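Local coordinates for lumazine protein (Photobacterium kishitanii, PDB 3A35) that binds riboflavin, FMN or a ribityl-lumazine chromophore and acts as an antenna that shifts bacterial luciferase emission to shorter wavelength, at residues Asp19-Leu33 and Ile54-Ile67. Residues are numbered along the deposited sequence; the frame is centred on the assembly and turned at random.
Sequences DDTQRHGITFPKDIL and ISGDVVYFDIDQAI. With RBF (riboflavin), chain C.
Val59 drives CG2 against the middle of the Phe28 ring, a CH-pi contact 3.6 Å from the centroid and 12° off the normal, while Leu33 CD1 meets the same methyl from the helix 30-34. Phe28 CZ reaches the rim of the Phe61 ring, near its plane, and Ile26 CD1 lies 3.8 Å from Phe61 CD2, its chain at about a right angle to the aromatic one. Further along, Ile63 CD1 sits over one face of the His24 imidazole, 3.7 Å from its centroid; that ring is held by a nearly straight NE2 bond to Gln22 OE1, 2.9 Å long and in the ring plane. Strands 22-27 and 58-63 are antiparallel neighbours in the N-terminal six-stranded barrel of the riboflavin synthase-like fold, and Met42 and Val44 of strand 41-44 also pack on Phe61. On the other face Tyr60 CD1 comes to 3.5 Å from Gly25 CA, with no side chain on Gly25 in the way. There the bend of Arg23 at chi3 (-61°) turns its guanidinium so that NE and NH2 face the carboxylate of Asp62 in a side-on salt bridge: Arg23 NE to Asp62 OD1 at 2.8 Å and Arg23 NH2 to Asp62 OD2 at 2.9 Å. A water links Asp62 OD1 to Thr21 OG1. Riboflavin N3 donates to Asp62 O near the end of strand 58-63, and just past it the amides of Asp64 and Ala66 both donate to riboflavin O2.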
loop_
_atom_site.group_PDB
_atom_site.type_symbol
_atom_site.label_atom_id
_atom_site.label_comp_id
_atom_site.label_asym_id
_atom_site.label_seq_id
_atom_site.Cartn_x
_atom_site.Cartn_y
_atom_site.Cartn_z
ATOM N N ASP A 19 -6.448 -8.853 -19.104
ATOM C CA ASP A 19 -5.232 -8.455 -19.853
ATOM C C ASP A 19 -4.587 -7.017 -19.562
ATOM O O ASP A 19 -3.547 -6.895 -18.843
ATOM C CB ASP A 19 -5.498 -8.665 -21.350
ATOM C CG ASP A 19 -4.207 -8.578 -22.168
ATOM O OD1 ASP A 19 -4.239 -8.941 -23.370
ATOM O OD2 ASP A 19 -3.159 -8.155 -21.577
ATOM N N ASP A 20 -5.120 -5.939 -20.111
ATOM C CA ASP A 20 -4.568 -4.662 -19.644
ATOM C C ASP A 20 -5.452 -4.083 -18.524
ATOM O O ASP A 20 -5.339 -2.908 -18.126
ATOM C CB ASP A 20 -4.293 -3.682 -20.810
ATOM C CG ASP A 20 -5.540 -3.360 -21.585
ATOM O OD1 ASP A 20 -6.613 -3.995 -21.266
ATOM O OD2 ASP A 20 -5.468 -2.478 -22.489
ATOM N N THR A 21 -6.324 -4.895 -17.946
ATOM C CA THR A 21 -7.083 -4.395 -16.784
ATOM C C THR A 21 -7.295 -5.659 -15.972
ATOM O O THR A 21 -7.235 -6.842 -16.505
ATOM C CB THR A 21 -8.385 -3.686 -17.162
ATOM O OG1 THR A 21 -9.198 -3.156 -16.083
ATOM C CG2 THR A 21 -9.273 -4.494 -18.004
ATOM N N GLN A 22 -7.588 -5.445 -14.689
ATOM C CA GLN A 22 -8.077 -6.544 -13.855
ATOM C C GLN A 22 -9.143 -6.031 -12.964
ATOM O O GLN A 22 -9.047 -4.889 -12.450
ATOM C CB GLN A 22 -6.981 -7.116 -12.985
ATOM C CG GLN A 22 -5.905 -7.817 -13.783
ATOM C CD GLN A 22 -4.800 -8.408 -12.977
ATOM O OE1 GLN A 22 -4.768 -8.300 -11.747
ATOM N NE2 GLN A 22 -3.922 -9.199 -13.609
ATOM N N ARG A 23 -10.113 -6.846 -12.591
ATOM C CA ARG A 23 -11.084 -6.471 -11.565
ATOM C C ARG A 23 -10.853 -7.326 -10.358
ATOM O O ARG A 23 -10.859 -8.575 -10.450
ATOM C CB ARG A 23 -12.553 -6.572 -12.084
ATOM C CG ARG A 23 -13.561 -6.369 -10.973
ATOM C CD ARG A 23 -14.978 -6.184 -11.473
ATOM N NE ARG A 23 -15.057 -4.996 -12.336
ATOM C CZ ARG A 23 -16.197 -4.672 -12.975
ATOM N NH1 ARG A 23 -17.249 -5.482 -12.893
ATOM N NH2 ARG A 23 -16.172 -3.645 -13.805
ATOM N N HIS A 24 -10.594 -6.665 -9.218
ATOM C CA HIS A 24 -10.358 -7.356 -8.005
ATOM C C HIS A 24 -11.547 -7.146 -7.048
ATOM O O HIS A 24 -11.982 -5.963 -6.809
ATOM C CB HIS A 24 -9.132 -6.809 -7.283
ATOM C CG HIS A 24 -7.854 -7.161 -7.947
ATOM N ND1 HIS A 24 -6.682 -7.348 -7.283
ATOM C CD2 HIS A 24 -7.580 -7.430 -9.260
ATOM C CE1 HIS A 24 -5.707 -7.661 -8.125
ATOM N NE2 HIS A 24 -6.217 -7.692 -9.368
ATOM N N GLY A 25 -12.097 -8.260 -6.486
ATOM C CA GLY A 25 -13.101 -8.198 -5.471
ATOM C C GLY A 25 -12.421 -8.454 -4.139
ATOM O O GLY A 25 -11.794 -9.551 -4.022
ATOM N N ILE A 26 -12.569 -7.573 -3.205
ATOM C CA ILE A 26 -11.791 -7.615 -1.949
ATOM C C ILE A 26 -12.785 -7.687 -0.814
ATOM O O ILE A 26 -13.622 -6.798 -0.616
ATOM C CB ILE A 26 -10.872 -6.364 -1.857
ATOM C CG1 ILE A 26 -9.940 -6.288 -3.102
ATOM C CG2 ILE A 26 -10.040 -6.459 -0.593
ATOM C CD1 ILE A 26 -9.051 -5.026 -3.118
ATOM N N THR A 27 -12.675 -8.716 0.063
ATOM C CA THR A 27 -13.475 -8.746 1.303
ATOM C C THR A 27 -12.984 -7.732 2.272
ATOM O O THR A 27 -11.774 -7.660 2.648
ATOM C CB THR A 27 -13.292 -10.136 1.947
ATOM O OG1 THR A 27 -13.753 -11.128 1.022
ATOM C CG2 THR A 27 -14.092 -10.244 3.247
ATOM N N PHE A 28 -13.913 -6.880 2.723
ATOM C CA PHE A 28 -13.589 -5.805 3.628
ATOM C C PHE A 28 -14.063 -6.099 5.031
ATOM O O PHE A 28 -15.105 -6.680 5.160
ATOM C CB PHE A 28 -14.263 -4.463 3.237
ATOM C CG PHE A 28 -13.519 -3.605 2.231
ATOM C CD1 PHE A 28 -12.681 -4.149 1.254
ATOM C CD2 PHE A 28 -13.671 -2.226 2.285
ATOM C CE1 PHE A 28 -11.982 -3.296 0.388
ATOM C CE2 PHE A 28 -13.024 -1.361 1.351
ATOM C CZ PHE A 28 -12.235 -1.884 0.435
ATOM N N PRO A 29 -13.308 -5.624 6.012
ATOM C CA PRO A 29 -13.833 -5.721 7.395
ATOM C C PRO A 29 -15.030 -4.818 7.547
ATOM O O PRO A 29 -15.151 -3.774 6.866
ATOM C CB PRO A 29 -12.619 -5.287 8.266
ATOM C CG PRO A 29 -11.663 -4.630 7.401
ATOM C CD PRO A 29 -11.976 -4.964 5.918
ATOM N N LYS A 30 -15.894 -5.142 8.515
ATOM C CA LYS A 30 -17.165 -4.452 8.567
ATOM C C LYS A 30 -17.067 -2.949 8.794
ATOM O O LYS A 30 -17.823 -2.218 8.114
ATOM C CB LYS A 30 -18.109 -5.039 9.685
ATOM C CG LYS A 30 -19.618 -4.494 9.431
ATOM C CD LYS A 30 -20.328 -5.252 8.293
ATOM C CE LYS A 30 -21.808 -4.801 8.038
ATOM N NZ LYS A 30 -22.347 -5.432 6.773
ATOM N N ASP A 31 -16.149 -2.475 9.630
ATOM C CA ASP A 31 -16.028 -1.018 9.864
ATOM C C ASP A 31 -15.632 -0.247 8.641
ATOM O O ASP A 31 -16.072 0.842 8.365
ATOM C CB ASP A 31 -15.108 -0.702 11.085
ATOM C CG ASP A 31 -13.576 -1.051 10.878
ATOM O OD1 ASP A 31 -13.192 -2.081 10.149
ATOM O OD2 ASP A 31 -12.732 -0.307 11.517
ATOM N N ILE A 32 -14.749 -0.801 7.842
ATOM C CA ILE A 32 -14.387 -0.090 6.633
ATOM C C ILE A 32 -15.473 -0.304 5.617
ATOM O O ILE A 32 -15.769 0.619 4.873
ATOM C CB ILE A 32 -13.011 -0.618 6.064
ATOM C CG1 ILE A 32 -11.968 -0.461 7.226
ATOM C CG2 ILE A 32 -12.556 0.241 4.821
ATOM C CD1 ILE A 32 -10.567 -0.942 6.932
ATOM N N LEU A 33 -15.989 -1.512 5.446
ATOM C CA LEU A 33 -17.053 -1.776 4.447
ATOM C C LEU A 33 -18.203 -0.733 4.547
ATOM O O LEU A 33 -18.698 -0.252 3.538
ATOM C CB LEU A 33 -17.634 -3.182 4.748
ATOM C CG LEU A 33 -18.805 -3.499 3.892
ATOM C CD1 LEU A 33 -18.359 -3.665 2.432
ATOM C CD2 LEU A 33 -19.521 -4.817 4.357
ATOM N N ILE A 54 -20.253 -2.989 -4.834
ATOM C CA ILE A 54 -20.196 -3.674 -3.540
ATOM C C ILE A 54 -21.268 -4.731 -3.446
ATOM O O ILE A 54 -22.457 -4.461 -3.749
ATOM C CB ILE A 54 -20.309 -2.724 -2.449
ATOM C CG1 ILE A 54 -19.215 -1.663 -2.494
ATOM C CG2 ILE A 54 -20.303 -3.518 -1.152
ATOM C CD1 ILE A 54 -19.486 -0.525 -1.428
ATOM N N SER A 55 -20.832 -5.922 -3.086
ATOM C CA SER A 55 -21.860 -6.995 -2.961
ATOM C C SER A 55 -21.542 -7.648 -1.600
ATOM O O SER A 55 -20.464 -8.321 -1.485
ATOM C CB SER A 55 -21.684 -7.906 -4.113
ATOM O OG SER A 55 -22.614 -9.029 -3.976
ATOM N N GLY A 56 -22.451 -7.462 -0.616
ATOM C CA GLY A 56 -22.159 -8.025 0.670
ATOM C C GLY A 56 -20.901 -7.377 1.218
ATOM O O GLY A 56 -20.905 -6.169 1.242
ATOM N N ASP A 57 -19.911 -8.173 1.612
ATOM C CA ASP A 57 -18.697 -7.568 2.174
ATOM C C ASP A 57 -17.572 -7.530 1.102
ATOM O O ASP A 57 -16.437 -7.319 1.458
ATOM C CB ASP A 57 -18.220 -8.310 3.416
ATOM C CG ASP A 57 -17.940 -9.758 3.198
ATOM O OD1 ASP A 57 -18.113 -10.266 2.119
ATOM O OD2 ASP A 57 -17.563 -10.367 4.272
ATOM N N VAL A 58 -17.908 -7.758 -0.191
ATOM C CA VAL A 58 -16.907 -7.769 -1.263
ATOM C C VAL A 58 -17.003 -6.420 -2.004
ATOM O O VAL A 58 -18.058 -6.065 -2.569
ATOM C CB VAL A 58 -17.081 -8.916 -2.209
ATOM C CG1 VAL A 58 -15.966 -8.967 -3.266
ATOM C CG2 VAL A 58 -17.120 -10.272 -1.417
ATOM N N VAL A 59 -15.852 -5.724 -2.015
ATOM C CA VAL A 59 -15.765 -4.444 -2.673
ATOM C C VAL A 59 -14.893 -4.600 -3.865
ATOM O O VAL A 59 -13.796 -5.164 -3.816
ATOM C CB VAL A 59 -15.118 -3.458 -1.658
ATOM C CG1 VAL A 59 -15.001 -2.068 -2.305
ATOM C CG2 VAL A 59 -15.991 -3.304 -0.382
ATOM N N TYR A 60 -15.382 -4.149 -5.020
ATOM C CA TYR A 60 -14.722 -4.349 -6.277
ATOM C C TYR A 60 -14.053 -3.077 -6.864
ATOM O O TYR A 60 -14.601 -1.954 -6.763
ATOM C CB TYR A 60 -15.760 -4.819 -7.333
ATOM C CG TYR A 60 -16.300 -6.250 -7.048
ATOM C CD1 TYR A 60 -15.717 -7.343 -7.696
ATOM C CD2 TYR A 60 -17.388 -6.460 -6.197
ATOM C CE1 TYR A 60 -16.218 -8.677 -7.459
ATOM C CE2 TYR A 60 -17.897 -7.781 -6.008
ATOM C CZ TYR A 60 -17.279 -8.737 -6.672
ATOM O OH TYR A 60 -17.701 -10.097 -6.456
ATOM N N PHE A 61 -12.887 -3.316 -7.459
ATOM C CA PHE A 61 -12.113 -2.246 -8.093
ATOM C C PHE A 61 -11.651 -2.717 -9.416
ATOM O O PHE A 61 -11.230 -3.863 -9.585
ATOM C CB PHE A 61 -10.816 -1.909 -7.231
ATOM C CG PHE A 61 -11.109 -1.470 -5.825
ATOM C CD1 PHE A 61 -11.297 -0.091 -5.560
ATOM C CD2 PHE A 61 -11.220 -2.388 -4.815
ATOM C CE1 PHE A 61 -11.582 0.344 -4.296
ATOM C CE2 PHE A 61 -11.522 -1.918 -3.463
ATOM C CZ PHE A 61 -11.679 -0.584 -3.242
ATOM N N ASP A 62 -11.616 -1.817 -10.413
ATOM C CA ASP A 62 -10.859 -2.084 -11.639
ATOM C C ASP A 62 -9.466 -1.484 -11.643
ATOM O O ASP A 62 -9.372 -0.221 -11.306
ATOM C CB ASP A 62 -11.691 -1.517 -12.815
ATOM C CG ASP A 62 -12.870 -2.320 -13.170
ATOM O OD1 ASP A 62 -12.805 -3.578 -13.074
ATOM O OD2 ASP A 62 -13.935 -1.820 -13.655
ATOM N N ILE A 63 -8.473 -2.264 -11.937
ATOM C CA ILE A 63 -7.121 -1.763 -11.981
ATOM C C ILE A 63 -6.836 -1.690 -13.489
ATOM O O ILE A 63 -6.773 -2.699 -14.174
ATOM C CB ILE A 63 -6.150 -2.725 -11.257
ATOM C CG1 ILE A 63 -6.579 -2.799 -9.715
ATOM C CG2 ILE A 63 -4.712 -2.205 -11.273
ATOM C CD1 ILE A 63 -7.253 -3.949 -9.363
ATOM N N ASP A 64 -6.606 -0.457 -13.948
ATOM C CA ASP A 64 -6.398 -0.183 -15.413
ATOM C C ASP A 64 -5.271 0.838 -15.503
ATOM O O ASP A 64 -4.171 0.516 -15.832
ATOM C CB ASP A 64 -7.706 0.189 -16.074
ATOM C CG ASP A 64 -8.607 1.101 -15.307
ATOM O OD1 ASP A 64 -8.256 2.033 -14.547
ATOM O OD2 ASP A 64 -9.867 1.013 -15.500
ATOM N N GLN A 65 -5.638 2.105 -15.117
ATOM C CA GLN A 65 -4.604 3.109 -15.149
ATOM C C GLN A 65 -3.383 2.773 -14.338
ATOM O O GLN A 65 -2.261 3.083 -14.620
ATOM C CB GLN A 65 -5.252 4.356 -14.659
ATOM C CG GLN A 65 -4.327 5.576 -14.694
ATOM C CD GLN A 65 -5.067 6.830 -14.176
ATOM O OE1 GLN A 65 -6.300 6.942 -14.123
ATOM N NE2 GLN A 65 -4.228 7.766 -13.769
ATOM N N ALA A 66 -3.635 2.050 -13.178
ATOM C CA ALA A 66 -2.575 1.718 -12.301
ATOM C C ALA A 66 -1.820 0.415 -12.570
ATOM O O ALA A 66 -0.862 0.073 -11.890
ATOM C CB ALA A 66 -3.173 1.574 -10.863
ATOM N N ILE A 67 -2.226 -0.250 -13.679
ATOM C CA ILE A 67 -1.793 -1.702 -13.822
ATOM C C ILE A 67 -0.290 -1.869 -14.076
ATOM O O ILE A 67 0.284 -2.936 -13.793
ATOM C CB ILE A 67 -2.611 -2.360 -14.884
ATOM C CG1 ILE A 67 -2.503 -3.880 -14.713
ATOM C CG2 ILE A 67 -2.066 -2.010 -16.269
ATOM C CD1 ILE A 67 -3.558 -4.627 -15.362
HETATM N N1 RBF C . -6.243 3.697 -11.224
HETATM C C2 RBF C . -6.856 2.528 -11.503
HETATM O O2 RBF C . -6.235 1.588 -12.089
HETATM N N3 RBF C . -8.161 2.242 -11.117
HETATM C C4 RBF C . -8.926 3.190 -10.394
HETATM O O4 RBF C . -10.081 2.882 -10.073
HETATM C C4A RBF C . -8.283 4.426 -10.194
HETATM N N5 RBF C . -9.069 5.463 -9.561
HETATM C C5A RBF C . -8.426 6.681 -9.343
HETATM C C6 RBF C . -9.229 7.714 -8.849
HETATM C C7 RBF C . -8.560 8.956 -8.669
HETATM C C7M RBF C . -9.479 10.110 -8.172
HETATM C C8 RBF C . -7.236 9.156 -8.918
HETATM C C8M RBF C . -6.632 10.467 -8.637
HETATM C C9 RBF C . -6.424 8.074 -9.408
HETATM C C9A RBF C . -7.059 6.864 -9.702
HETATM N N10 RBF C . -6.315 5.789 -10.296
HETATM C C10 RBF C . -6.987 4.629 -10.581
HETATM C "C1'" RBF C . -4.996 5.942 -10.753
HETATM C "C2'" RBF C . -3.920 5.315 -9.890
HETATM O "O2'" RBF C . -4.040 5.833 -8.523
HETATM C "C3'" RBF C . -2.603 5.633 -10.372
HETATM O "O3'" RBF C . -2.594 5.098 -11.803
HETATM C "C4'" RBF C . -1.476 4.828 -9.704
HETATM O "O4'" RBF C . -1.278 5.326 -8.362
HETATM C "C5'" RBF C . -0.142 4.956 -10.450
HETATM O "O5'" RBF C . 0.873 4.113 -9.903
HETATM O O HOH W 1 -11.401 -4.636 -15.270
HETATM O O HOH W 2 -11.118 -0.842 -17.002
HETATM O O HOH W 3 -16.283 -12.254 1.399
HETATM O O HOH W 4 -16.363 -8.828 6.395
#